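Local coordinates for protein HIAXHD3 (Humicola insolens, PDB 3ZXK) that probably removes arabinofuranose side chains from arabinoxylan as a family 43 glycoside hydrolase, whose active site can be engineered to add endo-xylanase activity, at residues Tyr158-Ala166 against Arg181-Glu192; Met196-Ile205 against Leu217-Tyr228. All coordinates share one frame; numbering follows the deposited sequence.

Interaction 1: residues Tyr158-Ala166 against Arg181-Glu192. With XYP (beta-D-xylopyranose), chain C; XYP (beta-D-xylopyranose), chain B.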
loop_
_atom_site.group_PDB
_atom_site.type_symbol
_atom_site.label_atom_id
_atom_site.label_comp_id
_atom_site.label_asym_id
_atom_site.label_seq_id
_atom_site.Cartn_x
_atom_site.Cartn_y
_atom_site.Cartn_z
ATOM N N TYR A 158 -7.899 -3.213 -19.838
ATOM C CA TYR A 158 -8.640 -2.618 -18.731
ATOM C C TYR A 158 -10.083 -3.011 -18.771
ATOM O O TYR A 158 -10.540 -3.568 -19.763
ATOM C CB TYR A 158 -8.513 -1.083 -18.763
ATOM C CG TYR A 158 -9.201 -0.454 -19.952
ATOM C CD1 TYR A 158 -8.569 -0.381 -21.192
ATOM C CD2 TYR A 158 -10.486 0.089 -19.824
ATOM C CE1 TYR A 158 -9.199 0.205 -22.287
ATOM C CE2 TYR A 158 -11.124 0.683 -20.906
ATOM C CZ TYR A 158 -10.469 0.753 -22.139
ATOM O OH TYR A 158 -11.108 1.329 -23.215
ATOM N N GLY A 159 -10.796 -2.747 -17.681
ATOM C CA GLY A 159 -12.261 -2.860 -17.737
ATOM C C GLY A 159 -12.831 -3.702 -16.626
ATOM O O GLY A 159 -12.115 -4.407 -15.920
ATOM N N ASN A 160 -14.148 -3.596 -16.488
ATOM C CA ASN A 160 -14.968 -4.383 -15.582
ATOM C C ASN A 160 -16.402 -4.042 -16.012
ATOM O O ASN A 160 -16.777 -2.863 -16.039
ATOM C CB ASN A 160 -14.695 -4.009 -14.109
ATOM C CG ASN A 160 -15.738 -4.579 -13.146
ATOM O OD1 ASN A 160 -16.907 -4.784 -13.505
ATOM N ND2 ASN A 160 -15.334 -4.810 -11.906
ATOM N N PRO A 161 -17.215 -5.052 -16.345
ATOM C CA PRO A 161 -17.056 -6.482 -16.166
ATOM C C PRO A 161 -16.411 -7.216 -17.339
ATOM O O PRO A 161 -16.180 -8.439 -17.259
ATOM C CB PRO A 161 -18.510 -6.956 -16.008
ATOM C CG PRO A 161 -19.275 -6.047 -16.908
ATOM C CD PRO A 161 -18.599 -4.701 -16.745
ATOM N N THR A 162 -16.135 -6.478 -18.413
ATOM C CA THR A 162 -15.536 -7.031 -19.631
ATOM C C THR A 162 -14.264 -6.292 -19.932
ATOM O O THR A 162 -14.042 -5.167 -19.442
ATOM C CB THR A 162 -16.492 -6.947 -20.830
ATOM O OG1 THR A 162 -16.916 -5.593 -20.991
ATOM C CG2 THR A 162 -17.715 -7.788 -20.569
ATOM N N ILE A 163 -13.388 -6.940 -20.701
ATOM C CA ILE A 163 -12.042 -6.400 -20.918
ATOM C C ILE A 163 -11.925 -5.742 -22.284
ATOM O O ILE A 163 -12.433 -6.277 -23.262
ATOM C CB ILE A 163 -10.946 -7.479 -20.731
ATOM C CG1 ILE A 163 -11.114 -8.161 -19.360
ATOM C CG2 ILE A 163 -9.546 -6.861 -20.826
ATOM C CD1 ILE A 163 -11.038 -7.226 -18.153
ATOM N N ASN A 164 -11.262 -4.581 -22.306
ATOM C CA ASN A 164 -10.906 -3.845 -23.531
ATOM C C ASN A 164 -9.385 -3.721 -23.647
ATOM O O ASN A 164 -8.673 -3.867 -22.647
ATOM C CB ASN A 164 -11.510 -2.444 -23.456
ATOM C CG ASN A 164 -12.936 -2.477 -22.983
ATOM O OD1 ASN A 164 -13.785 -3.066 -23.641
ATOM N ND2 ASN A 164 -13.188 -1.913 -21.797
ATOM N N VAL A 165 -8.888 -3.456 -24.851
ATOM C CA VAL A 165 -7.469 -3.173 -25.031
ATOM C C VAL A 165 -7.304 -1.886 -25.814
ATOM O O VAL A 165 -7.800 -1.752 -26.944
ATOM C CB VAL A 165 -6.720 -4.333 -25.744
ATOM C CG1 VAL A 165 -5.298 -3.921 -26.182
ATOM C CG2 VAL A 165 -6.699 -5.580 -24.875
ATOM N N ALA A 166 -6.584 -0.947 -25.214
ATOM C CA ALA A 166 -6.207 0.300 -25.869
ATOM C C ALA A 166 -4.774 0.221 -26.374
ATOM O O ALA A 166 -3.888 -0.384 -25.728
ATOM C CB ALA A 166 -6.294 1.473 -24.895
ATOM N N ARG A 181 -14.366 -5.043 -25.643
ATOM C CA ARG A 181 -14.897 -6.379 -25.412
ATOM C C ARG A 181 -14.007 -7.451 -26.062
ATOM O O ARG A 181 -14.507 -8.315 -26.793
ATOM C CB ARG A 181 -16.359 -6.448 -25.916
ATOM C CG ARG A 181 -17.243 -7.419 -25.168
ATOM C CD ARG A 181 -18.678 -7.368 -25.710
ATOM N NE ARG A 181 -19.477 -8.486 -25.215
ATOM C CZ ARG A 181 -20.129 -8.500 -24.053
ATOM N NH1 ARG A 181 -20.086 -7.446 -23.245
ATOM N NH2 ARG A 181 -20.821 -9.577 -23.698
ATOM N N VAL A 182 -12.699 -7.394 -25.810
ATOM C CA VAL A 182 -11.774 -8.450 -26.255
ATOM C C VAL A 182 -12.021 -9.753 -25.494
ATOM O O VAL A 182 -11.606 -10.826 -25.944
ATOM C CB VAL A 182 -10.287 -8.022 -26.123
ATOM C CG1 VAL A 182 -10.081 -6.681 -26.800
ATOM C CG2 VAL A 182 -9.788 -7.964 -24.652
ATOM N N TYR A 183 -12.628 -9.633 -24.307
ATOM C CA TYR A 183 -13.052 -10.778 -23.506
ATOM C C TYR A 183 -14.313 -10.411 -22.720
ATOM O O TYR A 183 -14.355 -9.368 -22.062
ATOM C CB TYR A 183 -11.961 -11.219 -22.496
ATOM C CG TYR A 183 -12.435 -12.424 -21.693
ATOM C CD1 TYR A 183 -12.561 -13.681 -22.307
ATOM C CD2 TYR A 183 -12.834 -12.296 -20.360
ATOM C CE1 TYR A 183 -13.031 -14.770 -21.600
ATOM C CE2 TYR A 183 -13.309 -13.381 -19.648
ATOM C CZ TYR A 183 -13.422 -14.606 -20.275
ATOM O OH TYR A 183 -13.886 -15.672 -19.538
ATOM N N ALA A 184 -15.314 -11.286 -22.783
ATOM C CA ALA A 184 -16.471 -11.247 -21.889
ATOM C C ALA A 184 -16.664 -12.672 -21.362
ATOM O O ALA A 184 -16.590 -13.641 -22.128
ATOM C CB ALA A 184 -17.713 -10.769 -22.617
ATOM N N HIS A 185 -16.902 -12.809 -20.063
ATOM C CA HIS A 185 -17.105 -14.133 -19.495
ATOM C C HIS A 185 -18.391 -14.681 -20.055
ATOM O O HIS A 185 -19.418 -13.990 -20.048
ATOM C CB HIS A 185 -17.170 -14.081 -17.983
ATOM C CG HIS A 185 -17.129 -15.430 -17.347
ATOM N ND1 HIS A 185 -18.210 -16.232 -17.291
ATOM C CD2 HIS A 185 -16.077 -16.143 -16.780
ATOM C CE1 HIS A 185 -17.871 -17.395 -16.706
ATOM N NE2 HIS A 185 -16.566 -17.347 -16.405
ATOM N N PRO A 186 -18.367 -15.935 -20.536
ATOM C CA PRO A 186 -19.532 -16.495 -21.235
ATOM C C PRO A 186 -20.746 -16.805 -20.358
ATOM O O PRO A 186 -21.839 -17.061 -20.889
ATOM C CB PRO A 186 -18.979 -17.794 -21.847
ATOM C CG PRO A 186 -17.772 -18.111 -21.035
ATOM C CD PRO A 186 -17.174 -16.788 -20.690
ATOM N N GLN A 187 -20.562 -16.819 -19.036
ATOM C CA GLN A 187 -21.686 -17.014 -18.116
ATOM C C GLN A 187 -22.022 -15.694 -17.418
ATOM O O GLN A 187 -22.755 -15.655 -16.432
ATOM C CB GLN A 187 -21.391 -18.131 -17.102
ATOM C CG GLN A 187 -21.628 -19.532 -17.640
ATOM C CD GLN A 187 -20.494 -20.063 -18.501
ATOM O OE1 GLN A 187 -19.344 -20.129 -18.070
ATOM N NE2 GLN A 187 -20.832 -20.499 -19.720
ATOM N N GLY A 188 -21.481 -14.604 -17.944
ATOM C CA GLY A 188 -21.793 -13.269 -17.430
ATOM C C GLY A 188 -21.141 -12.903 -16.108
ATOM O O GLY A 188 -21.509 -11.897 -15.508
ATOM N N GLN A 189 -20.165 -13.701 -15.665
ATOM C CA GLN A 189 -19.396 -13.403 -14.453
ATOM C C GLN A 189 -18.564 -12.150 -14.684
ATOM O O GLN A 189 -18.015 -11.940 -15.772
ATOM C CB GLN A 189 -18.443 -14.552 -14.106
ATOM C CG GLN A 189 -19.088 -15.852 -13.643
ATOM C CD GLN A 189 -18.073 -16.984 -13.477
ATOM O OE1 GLN A 189 -16.853 -16.796 -13.643
ATOM N NE2 GLN A 189 -18.573 -18.172 -13.175
ATOM N N THR A 190 -18.436 -11.344 -13.643
ATOM C CA THR A 190 -17.583 -10.159 -13.672
ATOM C C THR A 190 -16.103 -10.522 -13.622
ATOM O O THR A 190 -15.678 -11.278 -12.755
ATOM C CB THR A 190 -17.914 -9.271 -12.473
ATOM O OG1 THR A 190 -19.274 -8.841 -12.586
ATOM C CG2 THR A 190 -16.976 -8.052 -12.394
ATOM N N VAL A 191 -15.324 -10.002 -14.566
ATOM C CA VAL A 191 -13.882 -10.003 -14.392
ATOM C C VAL A 191 -13.305 -8.582 -14.343
ATOM O O VAL A 191 -13.944 -7.623 -14.785
ATOM C CB VAL A 191 -13.161 -10.881 -15.441
ATOM C CG1 VAL A 191 -13.699 -12.321 -15.393
ATOM C CG2 VAL A 191 -13.300 -10.313 -16.855
ATOM N N GLU A 192 -12.128 -8.453 -13.736
ATOM C CA GLU A 192 -11.421 -7.163 -13.604
ATOM C C GLU A 192 -9.943 -7.468 -13.301
ATOM O O GLU A 192 -9.473 -8.582 -13.480
ATOM C CB GLU A 192 -12.058 -6.256 -12.514
ATOM C CG GLU A 192 -11.952 -6.748 -11.068
ATOM C CD GLU A 192 -12.427 -5.726 -10.024
ATOM O OE1 GLU A 192 -13.009 -4.669 -10.372
ATOM O OE2 GLU A 192 -12.238 -5.973 -8.814
HETATM C C1 XYP C . -15.297 -6.235 -4.548
HETATM C C2 XYP C . -14.085 -5.885 -5.419
HETATM C C3 XYP C . -14.062 -4.407 -5.790
HETATM C C4 XYP C . -15.344 -4.039 -6.531
HETATM C C5 XYP C . -16.482 -5.010 -6.216
HETATM O O2 XYP C . -12.864 -6.173 -4.733
HETATM O O3 XYP C . -12.921 -4.136 -6.616
HETATM O O4 XYP C . -15.386 -2.610 -6.544
HETATM O O5 XYP C . -16.419 -5.389 -4.843
HETATM C C1 XYP B . -16.166 -2.174 -7.673
HETATM C C2 XYP B . -16.654 -0.752 -7.402
HETATM C C3 XYP B . -17.322 -0.175 -8.652
HETATM C C4 XYP B . -16.355 -0.263 -9.836
HETATM C C5 XYP B . -15.993 -1.727 -10.062
HETATM O O2 XYP B . -17.551 -0.743 -6.286
HETATM O O3 XYP B . -17.692 1.184 -8.411
HETATM O O4 XYP B . -16.888 0.322 -11.034
HETATM O O5 XYP B . -15.362 -2.215 -8.867
HETATM O O HOH W 1 -17.375 -10.676 -18.116
#
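Asn160 and Glu192 run side by side in the glycan pocket, where Asn160 ND2 donates to Glu192 OE1 at 2.8 Å. The acceptor lies in the amide plane, whereas the N-H arrives 47° out of the carboxylate plane. OE1 is also hydrogen-bonded to Tyr142 OH, so two bonds limit the turning of the carboxylate while Glu192 OE2 takes the bond from O3 of the chain C xylose (2.9 Å). A Glu192 chain extended beyond CG gives this reach. Asn160 CG stands opposite its own backbone N (chi1 167°), which brings OD1 against the methyl Thr190 CG2.

Behind this pair, Val191 N donates to Pro161 O at 3.2 Å, and a water ties Pro161 O to His185 N and Gln189 O. Tyr183 O receives Ile163 N (2.9 Å), and Val182 and Tyr183 together face Ile163 in a classic beta bulge. There Asn164, with a short polar arm, lends OD1 to Arg181 N (2.9 Å). Branched Ile163 suits the buried interior, with CG2 on Val182 CG2 and CG1 on Val191 CG2.

The bulge lies at the open end of hairpin 163-168/175-183, while Ile163 and Val191 also pack on Val207 of strand 202-209 in the next sheet.

Interaction 2: residues Met196-Ile205 against Leu217-Tyr228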
loop_
_atom_site.group_PDB
_atom_site.type_symbol
_atom_site.label_atom_id
_atom_site.label_comp_id
_atom_site.label_asym_id
_atom_site.label_seq_id
_atom_site.Cartn_x
_atom_site.Cartn_y
_atom_site.Cartn_z
ATOM N N MET A 196 -1.253 -7.454 -18.387
ATOM C CA MET A 196 -1.066 -7.854 -19.791
ATOM C C MET A 196 0.391 -8.261 -20.091
ATOM O O MET A 196 1.338 -7.605 -19.612
ATOM C CB MET A 196 -1.528 -6.736 -20.738
ATOM C CG MET A 196 -1.602 -7.162 -22.213
ATOM S SD MET A 196 -2.365 -5.846 -23.181
ATOM C CE MET A 196 -2.507 -6.579 -24.807
ATOM N N TYR A 197 0.558 -9.336 -20.876
ATOM C CA TYR A 197 1.886 -9.920 -21.105
ATOM C C TYR A 197 2.091 -10.345 -22.551
ATOM O O TYR A 197 1.148 -10.746 -23.249
ATOM C CB TYR A 197 2.089 -11.157 -20.229
ATOM C CG TYR A 197 1.833 -10.899 -18.750
ATOM C CD1 TYR A 197 2.845 -10.383 -17.913
ATOM C CD2 TYR A 197 0.576 -11.144 -18.202
ATOM C CE1 TYR A 197 2.600 -10.116 -16.572
ATOM C CE2 TYR A 197 0.317 -10.885 -16.862
ATOM C CZ TYR A 197 1.348 -10.397 -16.030
ATOM O OH TYR A 197 1.144 -10.104 -14.663
ATOM N N LYS A 198 3.337 -10.281 -22.985
ATOM C CA LYS A 198 3.761 -10.861 -24.260
ATOM C C LYS A 198 4.773 -11.932 -23.878
ATOM O O LYS A 198 5.824 -11.636 -23.307
ATOM C CB LYS A 198 4.381 -9.773 -25.147
ATOM C CG LYS A 198 5.037 -10.268 -26.426
ATOM C CD LYS A 198 4.016 -10.728 -27.445
ATOM C CE LYS A 198 4.671 -10.977 -28.794
ATOM N NZ LYS A 198 5.235 -9.713 -29.340
ATOM N N ILE A 199 4.425 -13.189 -24.134
ATOM C CA ILE A 199 5.264 -14.322 -23.752
ATOM C C ILE A 199 5.445 -15.276 -24.928
ATOM O O ILE A 199 4.470 -15.834 -25.428
ATOM C CB ILE A 199 4.689 -15.069 -22.534
ATOM C CG1 ILE A 199 4.431 -14.110 -21.369
ATOM C CG2 ILE A 199 5.618 -16.235 -22.159
ATOM C CD1 ILE A 199 3.617 -14.729 -20.222
ATOM N N ARG A 200 6.707 -15.448 -25.356
ATOM C CA ARG A 200 7.075 -16.294 -26.498
ATOM C C ARG A 200 6.132 -16.193 -27.703
ATOM O O ARG A 200 5.625 -17.211 -28.211
ATOM C CB ARG A 200 7.258 -17.752 -26.059
ATOM C CG ARG A 200 8.289 -17.946 -24.961
ATOM C CD ARG A 200 8.447 -19.423 -24.596
ATOM N NE ARG A 200 7.318 -19.895 -23.785
ATOM C CZ ARG A 200 7.349 -20.096 -22.468
ATOM N NH1 ARG A 200 8.461 -19.891 -21.767
ATOM N NH2 ARG A 200 6.255 -20.514 -21.849
ATOM N N GLY A 201 5.868 -14.964 -28.136
ATOM C CA GLY A 201 5.111 -14.730 -29.348
ATOM C C GLY A 201 3.621 -14.560 -29.159
ATOM O O GLY A 201 2.924 -14.217 -30.112
ATOM N N ASN A 202 3.121 -14.810 -27.948
ATOM C CA ASN A 202 1.691 -14.771 -27.677
ATOM C C ASN A 202 1.284 -13.686 -26.682
ATOM O O ASN A 202 2.084 -13.281 -25.857
ATOM C CB ASN A 202 1.249 -16.129 -27.129
ATOM C CG ASN A 202 1.280 -17.227 -28.169
ATOM O OD1 ASN A 202 0.747 -17.078 -29.266
ATOM N ND2 ASN A 202 1.891 -18.347 -27.823
ATOM N N TYR A 203 0.030 -13.259 -26.738
ATOM C CA TYR A 203 -0.486 -12.261 -25.800
ATOM C C TYR A 203 -1.373 -12.912 -24.757
ATOM O O TYR A 203 -2.271 -13.684 -25.081
ATOM C CB TYR A 203 -1.270 -11.162 -26.533
ATOM C CG TYR A 203 -0.386 -10.392 -27.486
ATOM C CD1 TYR A 203 -0.190 -10.833 -28.792
ATOM C CD2 TYR A 203 0.293 -9.230 -27.061
ATOM C CE1 TYR A 203 0.652 -10.169 -29.671
ATOM C CE2 TYR A 203 1.140 -8.542 -27.934
ATOM C CZ TYR A 203 1.298 -9.008 -29.246
ATOM O OH TYR A 203 2.142 -8.371 -30.154
ATOM N N TYR A 204 -1.089 -12.592 -23.510
ATOM C CA TYR A 204 -1.838 -13.087 -22.372
ATOM C C TYR A 204 -2.367 -11.916 -21.557
ATOM O O TYR A 204 -1.697 -10.878 -21.380
ATOM C CB TYR A 204 -0.957 -13.971 -21.480
ATOM C CG TYR A 204 -0.454 -15.236 -22.150
ATOM C CD1 TYR A 204 0.653 -15.206 -22.976
ATOM C CD2 TYR A 204 -1.097 -16.473 -21.957
ATOM C CE1 TYR A 204 1.122 -16.348 -23.593
ATOM C CE2 TYR A 204 -0.617 -17.639 -22.558
ATOM C CZ TYR A 204 0.479 -17.552 -23.415
ATOM O OH TYR A 204 1.002 -18.654 -24.041
ATOM N N ILE A 205 -3.543 -12.120 -20.984
ATOM C CA ILE A 205 -4.083 -11.166 -20.018
ATOM C C ILE A 205 -4.538 -11.977 -18.816
ATOM O O ILE A 205 -5.253 -12.961 -18.969
ATOM C CB ILE A 205 -5.273 -10.334 -20.583
ATOM C CG1 ILE A 205 -4.833 -9.507 -21.797
ATOM C CG2 ILE A 205 -5.831 -9.429 -19.489
ATOM C CD1 ILE A 205 -5.969 -8.900 -22.591
ATOM N N LEU A 217 -6.159 -15.379 -19.802
ATOM C CA LEU A 217 -6.691 -15.231 -21.165
ATOM C C LEU A 217 -5.540 -15.231 -22.162
ATOM O O LEU A 217 -4.490 -14.678 -21.867
ATOM C CB LEU A 217 -7.462 -13.918 -21.320
ATOM C CG LEU A 217 -8.363 -13.492 -20.171
ATOM C CD1 LEU A 217 -9.020 -12.164 -20.509
ATOM C CD2 LEU A 217 -9.367 -14.572 -19.886
ATOM N N ARG A 218 -5.757 -15.817 -23.339
ATOM C CA ARG A 218 -4.748 -15.829 -24.406
ATOM C C ARG A 218 -5.409 -15.440 -25.729
ATOM O O ARG A 218 -6.527 -15.901 -26.060
ATOM C CB ARG A 218 -4.084 -17.205 -24.521
ATOM C CG ARG A 218 -2.866 -17.238 -25.460
ATOM C CD ARG A 218 -2.253 -18.624 -25.503
ATOM N NE ARG A 218 -3.085 -19.532 -26.296
ATOM C CZ ARG A 218 -2.836 -20.832 -26.435
ATOM N NH1 ARG A 218 -1.774 -21.362 -25.830
ATOM N NH2 ARG A 218 -3.629 -21.591 -27.182
ATOM N N SER A 219 -4.704 -14.624 -26.502
ATOM C CA SER A 219 -5.264 -14.118 -27.760
ATOM C C SER A 219 -5.368 -15.273 -28.748
ATOM O O SER A 219 -4.396 -16.011 -28.955
ATOM C CB SER A 219 -4.361 -13.056 -28.359
ATOM O OG SER A 219 -4.804 -12.749 -29.670
ATOM N N THR A 220 -6.524 -15.405 -29.371
ATOM C CA THR A 220 -6.763 -16.522 -30.290
ATOM C C THR A 220 -6.172 -16.243 -31.692
ATOM O O THR A 220 -5.977 -17.162 -32.489
ATOM C CB THR A 220 -8.262 -16.839 -30.400
ATOM O OG1 THR A 220 -8.935 -15.710 -30.948
ATOM C CG2 THR A 220 -8.856 -17.126 -29.017
ATOM N N THR A 221 -5.869 -14.972 -31.970
ATOM C CA THR A 221 -5.413 -14.527 -33.293
ATOM C C THR A 221 -3.939 -14.209 -33.326
ATOM O O THR A 221 -3.353 -14.004 -34.393
ATOM C CB THR A 221 -6.125 -13.213 -33.660
ATOM O OG1 THR A 221 -5.912 -12.246 -32.600
ATOM C CG2 THR A 221 -7.629 -13.470 -33.904
ATOM N N GLY A 222 -3.345 -14.128 -32.146
ATOM C CA GLY A 222 -1.969 -13.667 -32.025
ATOM C C GLY A 222 -1.847 -12.153 -32.104
ATOM O O GLY A 222 -0.735 -11.641 -32.100
ATOM N N SER A 223 -2.980 -11.444 -32.204
ATOM C CA SER A 223 -3.031 -9.972 -32.084
ATOM C C SER A 223 -3.229 -9.543 -30.631
ATOM O O SER A 223 -3.969 -10.200 -29.900
ATOM C CB SER A 223 -4.229 -9.411 -32.860
ATOM O OG SER A 223 -4.397 -8.019 -32.630
ATOM N N PRO A 224 -2.641 -8.401 -30.230
ATOM C CA PRO A 224 -2.924 -7.872 -28.896
ATOM C C PRO A 224 -4.397 -7.534 -28.686
ATOM O O PRO A 224 -4.858 -7.520 -27.556
ATOM C CB PRO A 224 -2.081 -6.581 -28.828
ATOM C CG PRO A 224 -1.711 -6.268 -30.246
ATOM C CD PRO A 224 -1.645 -7.595 -30.954
ATOM N N PHE A 225 -5.134 -7.300 -29.774
ATOM C CA PHE A 225 -6.540 -6.976 -29.683
ATOM C C PHE A 225 -7.414 -8.224 -29.590
ATOM O O PHE A 225 -8.634 -8.118 -29.422
ATOM C CB PHE A 225 -6.957 -6.097 -30.875
ATOM C CG PHE A 225 -6.232 -4.779 -30.921
ATOM C CD1 PHE A 225 -6.408 -3.847 -29.903
ATOM C CD2 PHE A 225 -5.344 -4.479 -31.958
ATOM C CE1 PHE A 225 -5.726 -2.638 -29.921
ATOM C CE2 PHE A 225 -4.684 -3.261 -31.993
ATOM C CZ PHE A 225 -4.864 -2.346 -30.968
ATOM N N GLY A 226 -6.798 -9.409 -29.667
ATOM C CA GLY A 226 -7.545 -10.647 -29.473
ATOM C C GLY A 226 -8.438 -10.985 -30.655
ATOM O O GLY A 226 -8.046 -10.786 -31.800
ATOM N N PRO A 227 -9.654 -11.508 -30.402
ATOM C CA PRO A 227 -10.283 -11.802 -29.106
ATOM C C PRO A 227 -9.507 -12.816 -28.276
ATOM O O PRO A 227 -8.581 -13.476 -28.788
ATOM C CB PRO A 227 -11.655 -12.372 -29.489
ATOM C CG PRO A 227 -11.542 -12.758 -30.923
ATOM C CD PRO A 227 -10.531 -11.859 -31.538
ATOM N N TYR A 228 -9.883 -12.928 -27.008
ATOM C CA TYR A 228 -9.178 -13.802 -26.087
ATOM C C TYR A 228 -10.051 -14.937 -25.638
ATOM O O TYR A 228 -11.257 -14.759 -25.461
ATOM C CB TYR A 228 -8.751 -13.015 -24.864
ATOM C CG TYR A 228 -7.589 -12.072 -25.125
ATOM C CD1 TYR A 228 -7.773 -10.842 -25.766
ATOM C CD2 TYR A 228 -6.310 -12.406 -24.705
ATOM C CE1 TYR A 228 -6.694 -9.981 -25.988
ATOM C CE2 TYR A 228 -5.222 -11.560 -24.924
ATOM C CZ TYR A 228 -5.413 -10.356 -25.577
ATOM O OH TYR A 228 -4.337 -9.506 -25.779
HETATM O O HOH W 2 2.034 -12.692 -32.157
HETATM O O HOH W 3 -1.443 -14.854 -28.834
#
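The antiparallel hairpin of strands 202-209 and 213-219 pairs Ile205 with Leu217 through two backbone bonds, Leu217 N to Ile205 O (2.7 Å) and Ile205 N to Leu217 O, and Ser219 N continues the ladder to Tyr203 O. Tyr203 then lays its ring beside Pro224, whose CD sits over one face, 4.0 Å from the ring centroid. Lys198 CD backs the opposite face and Gly222 O lies at the edge, 3.2 Å from Tyr203 CE1. A flat aromatic suits this slot, and its hydroxyl reaches Asp149 of the neighbouring blade. With an alanine here, Pro224 would probably face a gap beside Lys198, and Asp149 would be left without its hydroxyl partner.

This hairpin belongs to the fourth blade of the five-bladed beta-propeller known for family 43. On the Ile205 and Leu217 face, Ile205 CD1 drops onto the ring of Tyr228, 3.6 Å from its centroid, with Ser219 CA against the other face. Tyr228 OH donates to Pro224 O at 2.7 Å, from above the carbonyl plane, and Met196 CE fills in beside that hydroxyl.

On the other face, Arg218 CG lies over the ring of Tyr204 in a CH-pi contact. Bent at chi3 (75°), the arginine carries its guanidinium to Asp285 O, while Tyr204 OH bonds to Gly286 O.

Within 217-228, Ser219 OG donates to Ser223 O (2.7 Å), and Thr221 and Ser223 each form an ST turn. Gly222, at positive phi, suits the bend between them, and a water joins its carbonyl to Gly201 O.

Interaction 1 closes before interaction 2 opens along the chain, and their centres lie about 15 Å apart. Both belong to the family 43 propeller. Interaction 1 spans the boundary between two successive blades, from hairpin 163-168/175-183 of one to the start of strand 192-199 in the next; interaction 2 lies within that second blade. They touch where the chain turns at Val182: Val182 O is 2.9 Å from Tyr228 N, a probable hydrogen bond, and Tyr183 CG packs on Leu217 CD1. Val165 also meets Ile205, Met196 and Phe225. Interaction 1 holds two residues of the glycan pocket, Asn160 and Glu192, and strand 192-199 leads from Glu192 away from the sugar into interaction 2.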